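Local coordinates for Puf (Pumilio/fbf) domain-containing protein 7, confirmed by transcript evidence (Caenorhabditis elegans, PDB 3V71) that binds a consensus sequence in mRNA 3'-UTRs through its Pumilio repeats and modulates mRNA expression and stability in oocyte formation and early embryonic divisions, at residues L22-A26 / V51-F55; C66-N72 / D105-V111. All coordinates share one frame. Residue numbers count along the deposited sequence, not the author numbering.

A solenoid of helical repeats must fill the interior of each repeat and also fit each repeat to the next, and these two contacts illustrate the two tasks. Interaction 1 joins helices 22-27 and 46-56 in the first repeat region; its touching residues are mostly buried, and its chemistry is almost wholly apolar. Interaction 2 sets the equivalent turns of Pumilio repeats 2 and 3 side by side, the turns that lead into helices 71-80 and 108-118. Partly buried, it mixes a CH-pi contact of an aromatic ring over backbone with side-chain caps internal to each segment. The two touch where Ala26 O lies 3.9 Å from Asn70 CB, and interaction 2 comes closer to the bound RNA.

Interaction 1: L22-A26 / V51-F55; sequences LIDFA and VFEKF
Both segments are helical: residues 22-26 form most of the short helix 22-27, and residues 51-55 lie near the end of helix 46-56. The segment axes cross nearly at right angles, at -82°, with a closest approach of 11.4 Å. Two CA pairs fix the register, Leu22 with Val51 at 7.9 Å and Ile23 with Phe55 at 7.8 Å. Within 51-55 the turn is closed by Phe55 N to Val51 O at 3.0 Å.

At this spacing the gap is filled mainly by the larger side chains. Leu22, a t,p rotamer pointing toward the other helix, contributes most: its CD2 sits 3.8 Å from Val51 CG1 and 3.8 Å from Lys54 CG, and makes a CH-pi contact over one face of the Phe55 ring, 4.2 Å from the centroid. The m rotamer of Phe55 brings its ring end in, CZ reaching Leu22 CG at 3.8 Å and Ala26 CB at 4.3 Å. Ile23, m,m, meets the ring edge, CD1 to Phe55 CE1 at 3.7 Å.

Helix 59-66 extends this core, Leu65 touching both Ala26 and Phe55; Leu35 of helix 29-37 touches Leu22. The arrangement is internal packing of an all-helical Pumilio solenoid near its N-terminal end. No hydrogen bond spans the segments, so the contact rests on apolar packing and shape, with the aliphatic part of Lys54 bordering the core.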
# COMPACT_ATOMS: atom_id res chain seq x y z
N LEU A 22 40.83 -2.18 -7.86
CA LEU A 22 39.69 -1.56 -7.20
C LEU A 22 38.33 -2.10 -7.65
O LEU A 22 37.42 -2.29 -6.84
CB LEU A 22 39.74 -0.05 -7.40
CG LEU A 22 39.00 0.73 -6.32
CD1 LEU A 22 39.67 0.47 -4.97
CD2 LEU A 22 38.96 2.21 -6.65
N ILE A 23 38.20 -2.36 -8.94
CA ILE A 23 36.94 -2.85 -9.45
C ILE A 23 36.79 -4.33 -9.13
O ILE A 23 35.69 -4.82 -8.92
CB ILE A 23 36.82 -2.63 -10.96
CG1 ILE A 23 36.80 -1.14 -11.26
CG2 ILE A 23 35.54 -3.23 -11.47
CD1 ILE A 23 35.64 -0.41 -10.62
N ASP A 24 37.92 -5.03 -9.09
CA ASP A 24 37.94 -6.44 -8.74
C ASP A 24 37.42 -6.66 -7.33
O ASP A 24 36.61 -7.54 -7.08
CB ASP A 24 39.37 -7.00 -8.86
CG ASP A 24 39.99 -6.76 -10.22
OD1 ASP A 24 39.59 -5.78 -10.90
OD2 ASP A 24 40.88 -7.55 -10.61
N PHE A 25 37.89 -5.84 -6.40
CA PHE A 25 37.42 -5.89 -5.02
C PHE A 25 35.93 -5.66 -4.89
O PHE A 25 35.25 -6.40 -4.17
CB PHE A 25 38.17 -4.88 -4.16
CG PHE A 25 39.37 -5.45 -3.47
CD1 PHE A 25 40.30 -6.19 -4.19
CD2 PHE A 25 39.56 -5.26 -2.12
CE1 PHE A 25 41.41 -6.73 -3.56
CE2 PHE A 25 40.67 -5.79 -1.48
CZ PHE A 25 41.59 -6.53 -2.21
N ALA A 26 35.42 -4.63 -5.58
CA ALA A 26 34.02 -4.23 -5.48
C ALA A 26 33.05 -5.28 -6.04
O ALA A 26 31.85 -5.22 -5.78
CB ALA A 26 33.80 -2.90 -6.17
N VAL A 51 39.50 7.18 -5.12
CA VAL A 51 38.58 6.05 -5.22
C VAL A 51 37.24 6.47 -5.80
O VAL A 51 36.70 5.80 -6.67
CB VAL A 51 38.34 5.43 -3.84
CG1 VAL A 51 37.30 4.34 -3.95
CG2 VAL A 51 39.63 4.89 -3.27
N PHE A 52 36.71 7.58 -5.30
CA PHE A 52 35.46 8.12 -5.80
C PHE A 52 35.54 8.39 -7.30
O PHE A 52 34.62 8.08 -8.05
CB PHE A 52 35.12 9.42 -5.07
CG PHE A 52 33.79 9.99 -5.44
CD1 PHE A 52 32.65 9.62 -4.74
CD2 PHE A 52 33.67 10.87 -6.49
CE1 PHE A 52 31.41 10.13 -5.09
CE2 PHE A 52 32.43 11.39 -6.85
CZ PHE A 52 31.30 11.02 -6.14
N GLU A 53 36.65 8.97 -7.73
CA GLU A 53 36.81 9.31 -9.13
C GLU A 53 37.02 8.07 -10.00
O GLU A 53 36.55 8.02 -11.14
CB GLU A 53 37.94 10.31 -9.30
CG GLU A 53 37.63 11.63 -8.59
CD GLU A 53 38.53 12.77 -9.01
OE1 GLU A 53 39.68 12.51 -9.44
OE2 GLU A 53 38.08 13.94 -8.90
N LYS A 54 37.70 7.07 -9.45
CA LYS A 54 37.94 5.83 -10.16
C LYS A 54 36.64 5.07 -10.41
O LYS A 54 36.48 4.40 -11.44
CB LYS A 54 38.91 4.94 -9.38
CG LYS A 54 39.37 3.73 -10.16
CD LYS A 54 40.14 4.12 -11.43
CE LYS A 54 40.49 2.90 -12.29
NZ LYS A 54 39.29 2.15 -12.79
N PHE A 55 35.70 5.19 -9.47
CA PHE A 55 34.41 4.53 -9.58
C PHE A 55 33.48 5.27 -10.52
O PHE A 55 32.75 4.66 -11.30
CB PHE A 55 33.75 4.40 -8.21
CG PHE A 55 34.26 3.25 -7.39
CD1 PHE A 55 34.66 2.06 -8.00
CD2 PHE A 55 34.34 3.34 -6.01
CE1 PHE A 55 35.14 1.00 -7.25
CE2 PHE A 55 34.82 2.28 -5.25
CZ PHE A 55 35.22 1.10 -5.87

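Interaction 2: C66-N72 / D105-V111; sequences CHSRNGN and DKFACRV
Phe107 lays one face of its ring over the backbone of Ser68 and Arg69, with Arg69 CA 3.8 Å from the ring centroid and 9° off its normal, a CH-pi contact. The setting is the Pumilio-repeat solenoid: equivalent turns of repeats 2 and 3 lie side by side, each leading into a helix, 71-80 and 108-118.

Segment 66-72 leaves a helix at Cys66, extends at Ser68 (phi/psi -73/140) and turns into the next helix. Segment 105-111 repeats this form, extended at Asp105 (-92/136) and helical by Cys109. Side-chain caps secure both turns: Ser68 OG accepts from Gly71 N at 2.8 Å and Asn70 N at 3.2 Å, and Asp105 OD2 from Phe107 N at 3.1 Å and, weakly, Ala108 N at 3.3 Å.

The nearest CA pair is Cys66 and Ala108, 4.4 Å apart, a tight approach with their CB atoms at 3.6 Å. Met102 of helix 99-103 touches both side chains. His67, chi1 m, brings ND1 to 3.4 Å from Ala108 CB and presents a ring face to Asp105 CG.

Phe107 is an m rotamer, and its CD1 lies 3.7 Å from Asn72 ND2. Asn72 takes the p rotamer; its OD1 accepts a hydrogen bond from Gln76 NE2 and lies 3.8 Å from Arg110 CD, while its ND2 donates to Ser68 O at 2.9 Å.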
# COMPACT_ATOMS: atom_id res chain seq x y z
N CYS A 66 26.29 -0.68 -9.97
CA CYS A 66 24.94 -0.62 -9.42
C CYS A 66 24.21 -1.94 -9.61
O CYS A 66 23.53 -2.42 -8.71
CB CYS A 66 24.14 0.50 -10.10
SG CYS A 66 24.80 2.16 -9.84
N HIS A 67 24.34 -2.51 -10.80
CA HIS A 67 23.72 -3.79 -11.13
C HIS A 67 24.37 -4.97 -10.41
O HIS A 67 23.84 -6.08 -10.42
CB HIS A 67 23.79 -4.04 -12.64
CG HIS A 67 22.99 -3.08 -13.46
ND1 HIS A 67 22.27 -2.04 -12.90
CD2 HIS A 67 22.78 -3.00 -14.79
CE1 HIS A 67 21.66 -1.37 -13.85
NE2 HIS A 67 21.95 -1.93 -15.01
N SER A 68 25.52 -4.74 -9.79
CA SER A 68 26.24 -5.84 -9.17
C SER A 68 25.56 -6.31 -7.89
O SER A 68 25.06 -5.51 -7.10
CB SER A 68 27.70 -5.47 -8.89
OG SER A 68 28.40 -6.56 -8.30
N ARG A 69 25.53 -7.63 -7.70
CA ARG A 69 25.04 -8.23 -6.46
C ARG A 69 25.81 -7.66 -5.28
O ARG A 69 25.24 -7.38 -4.22
CB ARG A 69 25.21 -9.75 -6.51
CG ARG A 69 24.76 -10.36 -7.83
CD ARG A 69 24.28 -11.81 -7.69
NE ARG A 69 23.35 -12.15 -8.77
CZ ARG A 69 23.65 -12.92 -9.82
NH1 ARG A 69 24.86 -13.46 -9.94
NH2 ARG A 69 22.72 -13.15 -10.74
N ASN A 70 27.11 -7.47 -5.46
CA ASN A 70 27.99 -6.99 -4.40
C ASN A 70 28.36 -5.54 -4.62
O ASN A 70 28.43 -4.75 -3.67
CB ASN A 70 29.26 -7.83 -4.36
CG ASN A 70 29.06 -9.21 -4.95
OD1 ASN A 70 28.86 -10.18 -4.23
ND2 ASN A 70 29.13 -9.30 -6.28
N GLY A 71 28.60 -5.20 -5.88
CA GLY A 71 29.02 -3.86 -6.24
C GLY A 71 28.17 -2.75 -5.67
O GLY A 71 28.68 -1.70 -5.28
N ASN A 72 26.86 -2.96 -5.62
CA ASN A 72 25.94 -1.90 -5.22
C ASN A 72 26.21 -1.39 -3.81
O ASN A 72 25.98 -0.22 -3.51
CB ASN A 72 24.48 -2.35 -5.37
CG ASN A 72 24.04 -3.30 -4.28
OD1 ASN A 72 23.48 -2.88 -3.27
ND2 ASN A 72 24.30 -4.59 -4.47
N ASP A 105 16.05 -2.42 -12.05
CA ASP A 105 17.01 -3.41 -11.59
C ASP A 105 16.88 -3.66 -10.09
O ASP A 105 16.76 -2.71 -9.32
CB ASP A 105 18.45 -2.95 -11.91
CG ASP A 105 19.46 -4.11 -11.91
OD1 ASP A 105 19.63 -4.75 -12.97
OD2 ASP A 105 20.09 -4.38 -10.86
N LYS A 106 16.92 -4.92 -9.69
CA LYS A 106 16.87 -5.28 -8.27
C LYS A 106 17.91 -4.56 -7.40
O LYS A 106 17.59 -4.08 -6.31
CB LYS A 106 16.99 -6.80 -8.08
CG LYS A 106 16.89 -7.24 -6.61
CD LYS A 106 17.16 -8.73 -6.40
CE LYS A 106 17.03 -9.10 -4.92
NZ LYS A 106 17.33 -10.54 -4.63
N PHE A 107 19.15 -4.49 -7.87
CA PHE A 107 20.24 -3.93 -7.05
C PHE A 107 20.50 -2.46 -7.31
O PHE A 107 20.81 -1.72 -6.38
CB PHE A 107 21.53 -4.69 -7.27
CG PHE A 107 21.42 -6.15 -6.97
CD1 PHE A 107 21.43 -6.60 -5.67
CD2 PHE A 107 21.33 -7.07 -8.01
CE1 PHE A 107 21.34 -7.95 -5.40
CE2 PHE A 107 21.25 -8.41 -7.74
CZ PHE A 107 21.25 -8.86 -6.44
N ALA A 108 20.41 -2.03 -8.57
CA ALA A 108 20.61 -0.62 -8.89
C ALA A 108 19.53 0.24 -8.24
O ALA A 108 19.73 1.43 -7.99
CB ALA A 108 20.63 -0.41 -10.39
N CYS A 109 18.39 -0.39 -7.96
CA CYS A 109 17.25 0.22 -7.29
C CYS A 109 17.60 0.81 -5.92
O CYS A 109 17.26 1.95 -5.61
CB CYS A 109 16.15 -0.83 -7.11
SG CYS A 109 14.48 -0.19 -6.82
N ARG A 110 18.28 0.01 -5.10
CA ARG A 110 18.66 0.39 -3.74
C ARG A 110 19.54 1.63 -3.73
O ARG A 110 19.52 2.40 -2.78
CB ARG A 110 19.41 -0.75 -3.07
CG ARG A 110 18.74 -2.10 -3.24
CD ARG A 110 19.68 -3.20 -2.85
NE ARG A 110 19.04 -4.51 -2.87
CZ ARG A 110 19.66 -5.65 -2.59
NH1 ARG A 110 20.96 -5.63 -2.27
NH2 ARG A 110 19.00 -6.80 -2.64
N VAL A 111 20.31 1.80 -4.80
CA VAL A 111 21.16 2.98 -4.91
C VAL A 111 20.30 4.21 -5.18
O VAL A 111 20.48 5.27 -4.58
CB VAL A 111 22.20 2.81 -6.02
CG1 VAL A 111 23.05 4.08 -6.15
CG2 VAL A 111 23.07 1.59 -5.77